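Local coordinates for protein ninB (Enterobacteria phage lambda, PDB 1PC6) that acts in the initiation of genetic exchange in phage lambda, with functional similarities to the RecFOR proteins of Escherichia coli, at the interface of chains A and B. Numbering follows the deposited sequence. Chains: chain A/B, Protein ninB.

Contacts 1 and 3 belong to one stretch of the interface: their C-alpha centres lie about 14 Å apart, and strand 32-38 of both chains takes part in each. B:Met1 serves in contact 1 and A:Met1 in contact 3. Contact 2 lies apart, about 22 Å from contact 1 and about 30 Å from contact 3, again between C-alpha centres; it joins the start of helix 69-80 and the residue before it in one chain to the end of strand 94-97 and the following loop in the other. The two-fold interface thus combines shared strands, an apolar core and a charged clasp, each repeated with the chains exchanged.

Contact 1: the interface of chains A and B. Residues chain A 35-38; chain B 1-3, 33.
A:Gln37 sits between two segments of chain B, forming antiparallel bridges with B:Lys3 on one flank and B:Val33 on the other. The amide N of B:Val33 donates to the carbonyl O of A:Gln37 at 3.2 Å, whereas the return bond from A:Gln37 N to B:Val33 O is weak. Towards the chain B terminus, A:Glu38 N gives the straighter bond, 166° at the hydrogen, to B:Lys2 O at 3.1 Å, although the donor stands above the carbonyl plane.

The closer part of the contact is aliphatic. The methylene chain of B:Lys2 crosses that of A:Glu38 at a slant, its CB and CD both lying against A:Glu38 CB. A bend at chi3 (-73°) folds the lysine tail back along this methylene, so that NZ stays 3.7 Å from A:Glu38 CB. On the other side of the strand, A:Gln37 holds CG anti to its backbone N (chi1 177°) and runs extended past B:Lys3, the two CB atoms 3.8 Å apart.

The charged ends are looser. A:Glu38 OE2 and B:Lys2 NZ remain 4.9 Å apart, a separation at which opposite charges may attract without pairing. As an example of strand-mediated association, the site lets one chain's strand join main-chain segments of its partner, and so probably helps to hold the two copies together.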
ATOM      1  N   THR A  35      -9.892 -11.687   0.499  1.00 70.96           N
ATOM      2  CA  THR A  35      -8.506 -11.454   0.161  1.00 70.84           C
ATOM      3  C   THR A  35      -7.572 -11.587   1.353  1.00 69.93           C
ATOM      4  O   THR A  35      -7.733 -10.912   2.369  1.00 69.31           O
ATOM      5  CB  THR A  35      -8.360 -10.061  -0.495  1.00 72.64           C
ATOM      6  OG1 THR A  35      -7.034  -9.560  -0.287  1.00 75.32           O
ATOM      7  CG2 THR A  35      -9.396  -9.088   0.076  1.00 72.33           C
ATOM      8  N   ILE A  36      -6.607 -12.492   1.223  1.00 70.05           N
ATOM      9  CA  ILE A  36      -5.604 -12.729   2.259  1.00 70.68           C
ATOM     10  C   ILE A  36      -4.392 -11.862   1.894  1.00 72.61           C
ATOM     11  O   ILE A  36      -4.226 -11.480   0.737  1.00 74.13           O
ATOM     12  CB  ILE A  36      -5.172 -14.208   2.283  1.00 68.14           C
ATOM     13  CG1 ILE A  36      -6.406 -15.111   2.437  1.00 66.53           C
ATOM     14  CG2 ILE A  36      -4.172 -14.430   3.405  1.00 67.05           C
ATOM     15  CD1 ILE A  36      -6.132 -16.610   2.288  1.00 63.19           C
ATOM     16  N   GLN A  37      -3.540 -11.542   2.857  1.00 74.21           N
ATOM     17  CA  GLN A  37      -2.400 -10.711   2.522  1.00 75.43           C
ATOM     18  C   GLN A  37      -1.244 -10.711   3.517  1.00 76.73           C
ATOM     19  O   GLN A  37      -1.442 -10.561   4.720  1.00 76.63           O
ATOM     20  CB  GLN A  37      -2.877  -9.275   2.290  1.00 75.26           C
ATOM     21  CG  GLN A  37      -1.745  -8.304   1.994  1.00 79.08           C
ATOM     22  CD  GLN A  37      -2.232  -6.903   1.638  1.00 81.44           C
ATOM     23  OE1 GLN A  37      -2.751  -6.668   0.535  1.00 83.17           O
ATOM     24  NE2 GLN A  37      -2.068  -5.962   2.574  1.00 80.12           N
ATOM     25  N   GLU A  38      -0.033 -10.886   2.992  1.00 79.15           N
ATOM     26  CA  GLU A  38       1.189 -10.865   3.796  1.00 81.20           C
ATOM     27  C   GLU A  38       1.334  -9.486   4.421  1.00 81.82           C
ATOM     28  O   GLU A  38       0.805  -8.498   3.907  1.00 81.70           O
ATOM     29  CB  GLU A  38       2.411 -11.113   2.911  1.00 83.04           C
ATOM     30  CG  GLU A  38       2.720 -12.561   2.646  1.00 87.53           C
ATOM     31  CD  GLU A  38       3.314 -13.241   3.859  1.00 89.92           C
ATOM     32  OE1 GLU A  38       2.686 -13.173   4.939  1.00 92.26           O
ATOM     33  OE2 GLU A  38       4.407 -13.842   3.734  1.00 91.10           O
TER
ATOM     34  N   MET B   1       3.214  -5.396  -2.605  1.00 84.30           N
ATOM     35  CA  MET B   1       2.130  -6.190  -1.887  1.00 84.14           C
ATOM     36  C   MET B   1       2.425  -7.730  -1.821  1.00 85.03           C
ATOM     37  O   MET B   1       3.618  -8.174  -1.967  1.00 85.27           O
ATOM     38  CB  MET B   1       0.746  -5.894  -2.566  1.00 82.11           C
ATOM     39  CG  MET B   1       0.338  -4.377  -2.458  1.00 78.65           C
ATOM     40  SD  MET B   1      -1.329  -3.964  -3.205  1.00 75.38           S
ATOM     41  CE  MET B   1      -2.565  -4.988  -2.008  1.00 74.80           C
ATOM     42  N   LYS B   2       1.360  -8.509  -1.589  1.00 85.04           N
ATOM     43  CA  LYS B   2       1.387  -9.974  -1.479  1.00 83.75           C
ATOM     44  C   LYS B   2      -0.036 -10.371  -1.091  1.00 84.08           C
ATOM     45  O   LYS B   2      -0.229 -11.068  -0.099  1.00 85.05           O
ATOM     46  CB  LYS B   2       2.344 -10.429  -0.363  1.00 81.25           C
ATOM     47  CG  LYS B   2       3.794 -10.629  -0.776  1.00 77.73           C
ATOM     48  CD  LYS B   2       4.718 -10.667   0.435  1.00 74.09           C
ATOM     49  CE  LYS B   2       4.893  -9.287   1.041  1.00 71.72           C
ATOM     50  NZ  LYS B   2       5.615  -9.344   2.341  1.00 68.84           N
ATOM     51  N   LYS B   3      -1.027  -9.926  -1.864  1.00 83.05           N
ATOM     52  CA  LYS B   3      -2.424 -10.223  -1.548  1.00 82.00           C
ATOM     53  C   LYS B   3      -3.152 -11.217  -2.454  1.00 81.50           C
ATOM     54  O   LYS B   3      -3.520 -10.899  -3.585  1.00 81.93           O
ATOM     55  CB  LYS B   3      -3.230  -8.912  -1.469  1.00 81.35           C
ATOM     56  CG  LYS B   3      -3.120  -7.985  -2.707  1.00 80.26           C
ATOM     57  CD  LYS B   3      -4.413  -8.003  -3.628  1.00 78.74           C
ATOM     58  CE  LYS B   3      -4.338  -6.962  -4.823  1.00 76.65           C
ATOM     59  NZ  LYS B   3      -4.056  -5.514  -4.363  1.00 74.71           N
ATOM     60  N   VAL B  33      -3.233 -10.742   7.328  1.00 69.05           N
ATOM     61  CA  VAL B  33      -4.596 -10.222   7.403  1.00 66.66           C
ATOM     62  C   VAL B  33      -5.545 -10.795   6.342  1.00 66.28           C
ATOM     63  O   VAL B  33      -5.219 -10.837   5.159  1.00 67.63           O
ATOM     64  CB  VAL B  33      -4.592  -8.677   7.291  1.00 64.73           C
ATOM     65  CG1 VAL B  33      -6.012  -8.144   7.299  1.00 64.51           C
ATOM     66  CG2 VAL B  33      -3.807  -8.077   8.444  1.00 64.42           C
TER

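Contact 2: the interface of chains A and B. Residues chain A 68, 70-71; chain B 97, 100, 102-103.
A:Asp68 and A:Glu70, which meet B:Arg103 across the contact, flank a change of backbone course: A:Asp68 is extended (phi/psi -83/169°), while A:Glu70 already lies in the first turn of helix 69-80. The side chains form a two-pronged salt bridge in which the two terminal nitrogens of B:Arg103, NH2 and NH1, take different carboxylates. Bends at chi2 and chi3 turn the arginine tip to tip with both acids. Its NH2 donates to A:Asp68 OD1 at 2.9 Å, nearly straight (162° at the hydrogen); the oxygen lies close to the guanidinium plane but is met from above its own carboxylate, the two planes being almost perpendicular.

The second prong is of another kind. NH1 approaches A:Glu70 OE2 to 2.7 Å, but neither of its hydrogens is aimed at the oxygen, so the contact counts as a charge pairing and not a hydrogen bond. Two weak hydrogen bonds reach the same oxygen, from B:Ser100 OG at 3.1 Å and B:Ser102 OG at 3.4 Å. B:Ser100 OG also lies 3.5 Å above the centre of the guanidinium and may help fix its tilt. Within chain A, A:Ser71 OG is in weak hydrogen-bonding range of both carboxylate oxygens of A:Asp68, which could share its one hydrogen and steady this acid.

An apolar margin completes the patch, A:Ser71 CB lying 3.9 Å from B:Ile97 CD1. In the fold, the start of helix 69-80 thus faces the end of strand 94-97 and the loop leading to helix 106-122 of the partner.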
ATOM      1  N   ASP A  68       0.678  16.447   2.193  1.00 54.57           N
ATOM      2  CA  ASP A  68      -0.212  15.428   2.721  1.00 57.38           C
ATOM      3  C   ASP A  68       0.617  14.315   3.325  1.00 56.60           C
ATOM      4  O   ASP A  68       1.826  14.278   3.143  1.00 57.87           O
ATOM      5  CB  ASP A  68      -1.121  14.901   1.607  1.00 62.54           C
ATOM      6  CG  ASP A  68      -0.410  14.784   0.279  1.00 67.94           C
ATOM      7  OD1 ASP A  68      -0.134  13.636  -0.140  1.00 69.79           O
ATOM      8  OD2 ASP A  68      -0.123  15.839  -0.339  1.00 71.69           O
ATOM      9  N   GLU A  70       1.118  11.235   2.563  1.00 54.37           N
ATOM     10  CA  GLU A  70       1.905  10.457   1.614  1.00 55.04           C
ATOM     11  C   GLU A  70       3.188  11.181   1.273  1.00 53.28           C
ATOM     12  O   GLU A  70       4.270  10.597   1.288  1.00 53.44           O
ATOM     13  CB  GLU A  70       1.109  10.204   0.334  1.00 59.60           C
ATOM     14  CG  GLU A  70      -0.262   9.582   0.557  1.00 66.70           C
ATOM     15  CD  GLU A  70      -0.747   8.787  -0.645  1.00 70.36           C
ATOM     16  OE1 GLU A  70      -0.088   7.774  -0.973  1.00 71.42           O
ATOM     17  OE2 GLU A  70      -1.775   9.172  -1.254  1.00 71.78           O
ATOM     18  N   SER A  71       3.053  12.462   0.961  1.00 51.56           N
ATOM     19  CA  SER A  71       4.189  13.288   0.616  1.00 48.83           C
ATOM     20  C   SER A  71       5.176  13.344   1.778  1.00 48.25           C
ATOM     21  O   SER A  71       6.383  13.337   1.556  1.00 50.25           O
ATOM     22  CB  SER A  71       3.722  14.702   0.251  1.00 49.44           C
ATOM     23  OG  SER A  71       2.816  14.696  -0.844  1.00 49.50           O
TER
ATOM     24  N   ILE B  97       8.544  13.557  -5.077  1.00 45.78           N
ATOM     25  CA  ILE B  97       7.282  12.958  -4.705  1.00 48.01           C
ATOM     26  C   ILE B  97       6.396  12.757  -5.930  1.00 53.08           C
ATOM     27  O   ILE B  97       6.000  13.719  -6.593  1.00 54.69           O
ATOM     28  CB  ILE B  97       6.555  13.865  -3.734  1.00 45.38           C
ATOM     29  CG1 ILE B  97       7.459  14.139  -2.535  1.00 43.59           C
ATOM     30  CG2 ILE B  97       5.236  13.236  -3.334  1.00 44.91           C
ATOM     31  CD1 ILE B  97       7.051  15.341  -1.736  1.00 41.89           C
ATOM     32  N   SER B 100      -0.058  10.344  -6.322  1.00 72.25           N
ATOM     33  CA  SER B 100      -0.614   9.121  -5.768  1.00 75.31           C
ATOM     34  C   SER B 100      -1.804   8.626  -6.592  1.00 77.32           C
ATOM     35  O   SER B 100      -2.558   9.415  -7.180  1.00 76.85           O
ATOM     36  CB  SER B 100      -1.015   9.310  -4.293  1.00 73.89           C
ATOM     37  OG  SER B 100      -1.953  10.351  -4.113  1.00 74.60           O
ATOM     38  N   SER B 102      -4.093   7.159  -5.291  1.00 84.66           N
ATOM     39  CA  SER B 102      -5.199   7.377  -4.360  1.00 86.35           C
ATOM     40  C   SER B 102      -6.171   8.438  -4.884  1.00 87.48           C
ATOM     41  O   SER B 102      -7.221   8.100  -5.439  1.00 88.67           O
ATOM     42  CB  SER B 102      -4.649   7.798  -2.992  1.00 86.09           C
ATOM     43  OG  SER B 102      -3.890   6.750  -2.411  1.00 87.22           O
ATOM     44  N   ARG B 103      -5.840   9.715  -4.708  1.00 88.42           N
ATOM     45  CA  ARG B 103      -6.720  10.767  -5.206  1.00 89.93           C
ATOM     46  C   ARG B 103      -6.567  10.889  -6.715  1.00 89.42           C
ATOM     47  O   ARG B 103      -6.206  11.944  -7.244  1.00 89.45           O
ATOM     48  CB  ARG B 103      -6.428  12.114  -4.535  1.00 92.35           C
ATOM     49  CG  ARG B 103      -6.825  12.168  -3.067  1.00 94.41           C
ATOM     50  CD  ARG B 103      -5.674  11.732  -2.194  1.00 96.75           C
ATOM     51  NE  ARG B 103      -4.595  12.711  -2.263  1.00100.68           N
ATOM     52  CZ  ARG B 103      -3.410  12.571  -1.675  1.00102.63           C
ATOM     53  NH1 ARG B 103      -3.140  11.478  -0.964  1.00102.72           N
ATOM     54  NH2 ARG B 103      -2.498  13.534  -1.788  1.00103.09           N
TER

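Contact 3: the interface of chains A and B. Residues chain A 1, 6, 20-21, 24, 32, 34; chain B 8, 14, 36.
A:Phe6 meets B:Ile36 loosely, through its rim atom CE1, 4.3 Å from CD1, rather than through a ring face; the methyl of A:Ala20, in the same chain as the ring, sits off the rim near CZ, tilted out of the ring plane on the side from which B:Ile36 comes. The other flat group, the amide of B:Gln14, points NE2 at A:Val21 O, 2.8 Å away. That oxygen lies roughly beyond the CD-NE2 bond, so the N-H groups point to either side and no hydrogen bond forms.

B:Ile36 is the central plug, with 91 Å² hidden by chain A. With CG1 anti to the carbonyl carbon (chi1 -53°), its branches part: CG2 lies 3.5 Å from A:Ile32 CD1 and 3.7 Å from A:Met1 CE, while CD1 reaches A:Ala20, A:Val21 and, tip to tip at 3.7 Å, A:Ile24 CD1. A:Val34 runs alongside it. B:Ile8 crosses A:Ile24 at about a right angle, their CD1 methyls 3.5 Å apart; its N makes a weak bond to A:Ile32 O.

This core exemplifies side chains interlocking over paired strands: antiparallel bridges join A:Val34 to B:Ile36 and A:Ile32 to B:Ile8, with helix 11-22 of chain A packed over them.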
ATOM      1  N   MET A   1     -22.470  -6.269   1.388  1.00 88.57           N
ATOM      2  CA  MET A   1     -22.233  -6.503   2.841  1.00 88.88           C
ATOM      3  C   MET A   1     -21.214  -5.488   3.324  1.00 88.22           C
ATOM      4  O   MET A   1     -20.648  -4.751   2.518  1.00 88.78           O
ATOM      5  CB  MET A   1     -21.675  -7.909   3.062  1.00 89.25           C
ATOM      6  CG  MET A   1     -20.311  -8.123   2.423  1.00 90.72           C
ATOM      7  SD  MET A   1     -19.658  -9.790   2.661  1.00 92.49           S
ATOM      8  CE  MET A   1     -19.103  -9.691   4.374  1.00 91.80           C
ATOM      9  N   PHE A   6      -9.837  -9.542   9.515  1.00 69.58           N
ATOM     10  CA  PHE A   6      -9.351 -10.418  10.555  1.00 69.32           C
ATOM     11  C   PHE A   6      -7.848 -10.509  10.512  1.00 70.64           C
ATOM     12  O   PHE A   6      -7.292 -11.410   9.897  1.00 70.39           O
ATOM     13  CB  PHE A   6      -9.918 -11.831  10.401  1.00 67.86           C
ATOM     14  CG  PHE A   6     -11.413 -11.890  10.333  1.00 66.96           C
ATOM     15  CD1 PHE A   6     -12.075 -11.695   9.127  1.00 67.50           C
ATOM     16  CD2 PHE A   6     -12.164 -12.148  11.474  1.00 68.28           C
ATOM     17  CE1 PHE A   6     -13.465 -11.759   9.059  1.00 67.24           C
ATOM     18  CE2 PHE A   6     -13.553 -12.212  11.418  1.00 66.96           C
ATOM     19  CZ  PHE A   6     -14.203 -12.019  10.208  1.00 67.50           C
ATOM     20  N   ALA A  20     -15.945 -17.208   9.565  1.00 67.80           N
ATOM     21  CA  ALA A  20     -16.557 -16.100   8.866  1.00 65.17           C
ATOM     22  C   ALA A  20     -16.585 -16.427   7.396  1.00 64.87           C
ATOM     23  O   ALA A  20     -17.605 -16.263   6.741  1.00 65.10           O
ATOM     24  CB  ALA A  20     -15.766 -14.843   9.092  1.00 65.16           C
ATOM     25  N   VAL A  21     -15.462 -16.896   6.871  1.00 65.21           N
ATOM     26  CA  VAL A  21     -15.405 -17.232   5.456  1.00 66.69           C
ATOM     27  C   VAL A  21     -16.392 -18.342   5.117  1.00 67.27           C
ATOM     28  O   VAL A  21     -16.921 -18.390   4.007  1.00 66.62           O
ATOM     29  CB  VAL A  21     -14.001 -17.686   5.037  1.00 66.58           C
ATOM     30  CG1 VAL A  21     -14.006 -18.030   3.555  1.00 65.63           C
ATOM     31  CG2 VAL A  21     -12.978 -16.589   5.343  1.00 65.60           C
ATOM     32  N   ILE A  24     -20.141 -17.570   4.559  1.00 69.06           N
ATOM     33  CA  ILE A  24     -20.410 -16.886   3.298  1.00 68.18           C
ATOM     34  C   ILE A  24     -21.384 -17.655   2.404  1.00 67.84           C
ATOM     35  O   ILE A  24     -21.387 -18.888   2.365  1.00 66.84           O
ATOM     36  CB  ILE A  24     -19.083 -16.619   2.517  1.00 67.14           C
ATOM     37  CG1 ILE A  24     -18.176 -15.689   3.329  1.00 65.63           C
ATOM     38  CG2 ILE A  24     -19.382 -15.987   1.171  1.00 66.93           C
ATOM     39  CD1 ILE A  24     -16.801 -15.485   2.742  1.00 61.28           C
ATOM     40  N   ILE A  32     -18.502 -12.241  -3.573  1.00 82.13           N
ATOM     41  CA  ILE A  32     -17.766 -11.439  -2.600  1.00 79.44           C
ATOM     42  C   ILE A  32     -16.311 -11.903  -2.548  1.00 77.80           C
ATOM     43  O   ILE A  32     -15.999 -13.071  -2.810  1.00 76.32           O
ATOM     44  CB  ILE A  32     -18.402 -11.485  -1.172  1.00 79.08           C
ATOM     45  CG1 ILE A  32     -18.174 -12.835  -0.512  1.00 77.32           C
ATOM     46  CG2 ILE A  32     -19.892 -11.198  -1.259  1.00 77.15           C
ATOM     47  CD1 ILE A  32     -18.591 -12.842   0.936  1.00 78.13           C
ATOM     48  N   VAL A  34     -12.672 -12.582  -0.704  1.00 72.07           N
ATOM     49  CA  VAL A  34     -11.952 -12.943   0.511  1.00 71.02           C
ATOM     50  C   VAL A  34     -10.487 -12.809   0.140  1.00 70.73           C
ATOM     51  O   VAL A  34      -9.901 -13.699  -0.467  1.00 71.50           O
ATOM     52  CB  VAL A  34     -12.201 -14.394   0.936  1.00 70.55           C
ATOM     53  CG1 VAL A  34     -11.265 -14.757   2.074  1.00 69.65           C
ATOM     54  CG2 VAL A  34     -13.641 -14.568   1.368  1.00 71.65           C
TER
ATOM     55  N   ILE B   8     -15.410 -15.942  -4.350  1.00 90.84           N
ATOM     56  CA  ILE B   8     -16.251 -17.032  -3.876  1.00 93.66           C
ATOM     57  C   ILE B   8     -17.589 -17.124  -4.612  1.00 96.17           C
ATOM     58  O   ILE B   8     -18.606 -16.635  -4.117  1.00 98.16           O
ATOM     59  CB  ILE B   8     -16.501 -16.886  -2.361  1.00 92.73           C
ATOM     60  CG1 ILE B   8     -15.157 -16.827  -1.633  1.00 91.97           C
ATOM     61  CG2 ILE B   8     -17.345 -18.041  -1.850  1.00 92.04           C
ATOM     62  CD1 ILE B   8     -15.277 -16.765  -0.143  1.00 92.32           C
ATOM     63  N   GLN B  14     -15.213 -21.402  -1.983  1.00 80.15           N
ATOM     64  CA  GLN B  14     -15.028 -21.028  -0.588  1.00 78.13           C
ATOM     65  C   GLN B  14     -14.461 -22.170   0.231  1.00 78.79           C
ATOM     66  O   GLN B  14     -14.005 -21.969   1.358  1.00 78.90           O
ATOM     67  CB  GLN B  14     -16.340 -20.556   0.045  1.00 76.04           C
ATOM     68  CG  GLN B  14     -17.338 -21.642   0.370  1.00 74.07           C
ATOM     69  CD  GLN B  14     -18.349 -21.198   1.415  1.00 73.81           C
ATOM     70  OE1 GLN B  14     -19.341 -21.879   1.668  1.00 73.79           O
ATOM     71  NE2 GLN B  14     -18.095 -20.055   2.034  1.00 73.03           N
ATOM     72  N   ILE B  36     -12.922 -10.151   4.244  1.00 62.97           N
ATOM     73  CA  ILE B  36     -14.079 -10.470   3.436  1.00 62.34           C
ATOM     74  C   ILE B  36     -14.694  -9.111   3.089  1.00 63.71           C
ATOM     75  O   ILE B  36     -14.571  -8.151   3.855  1.00 63.23           O
ATOM     76  CB  ILE B  36     -15.092 -11.343   4.227  1.00 60.06           C
ATOM     77  CG1 ILE B  36     -14.389 -12.571   4.804  1.00 57.42           C
ATOM     78  CG2 ILE B  36     -16.218 -11.810   3.313  1.00 59.58           C
ATOM     79  CD1 ILE B  36     -15.318 -13.508   5.543  1.00 56.53           C
TER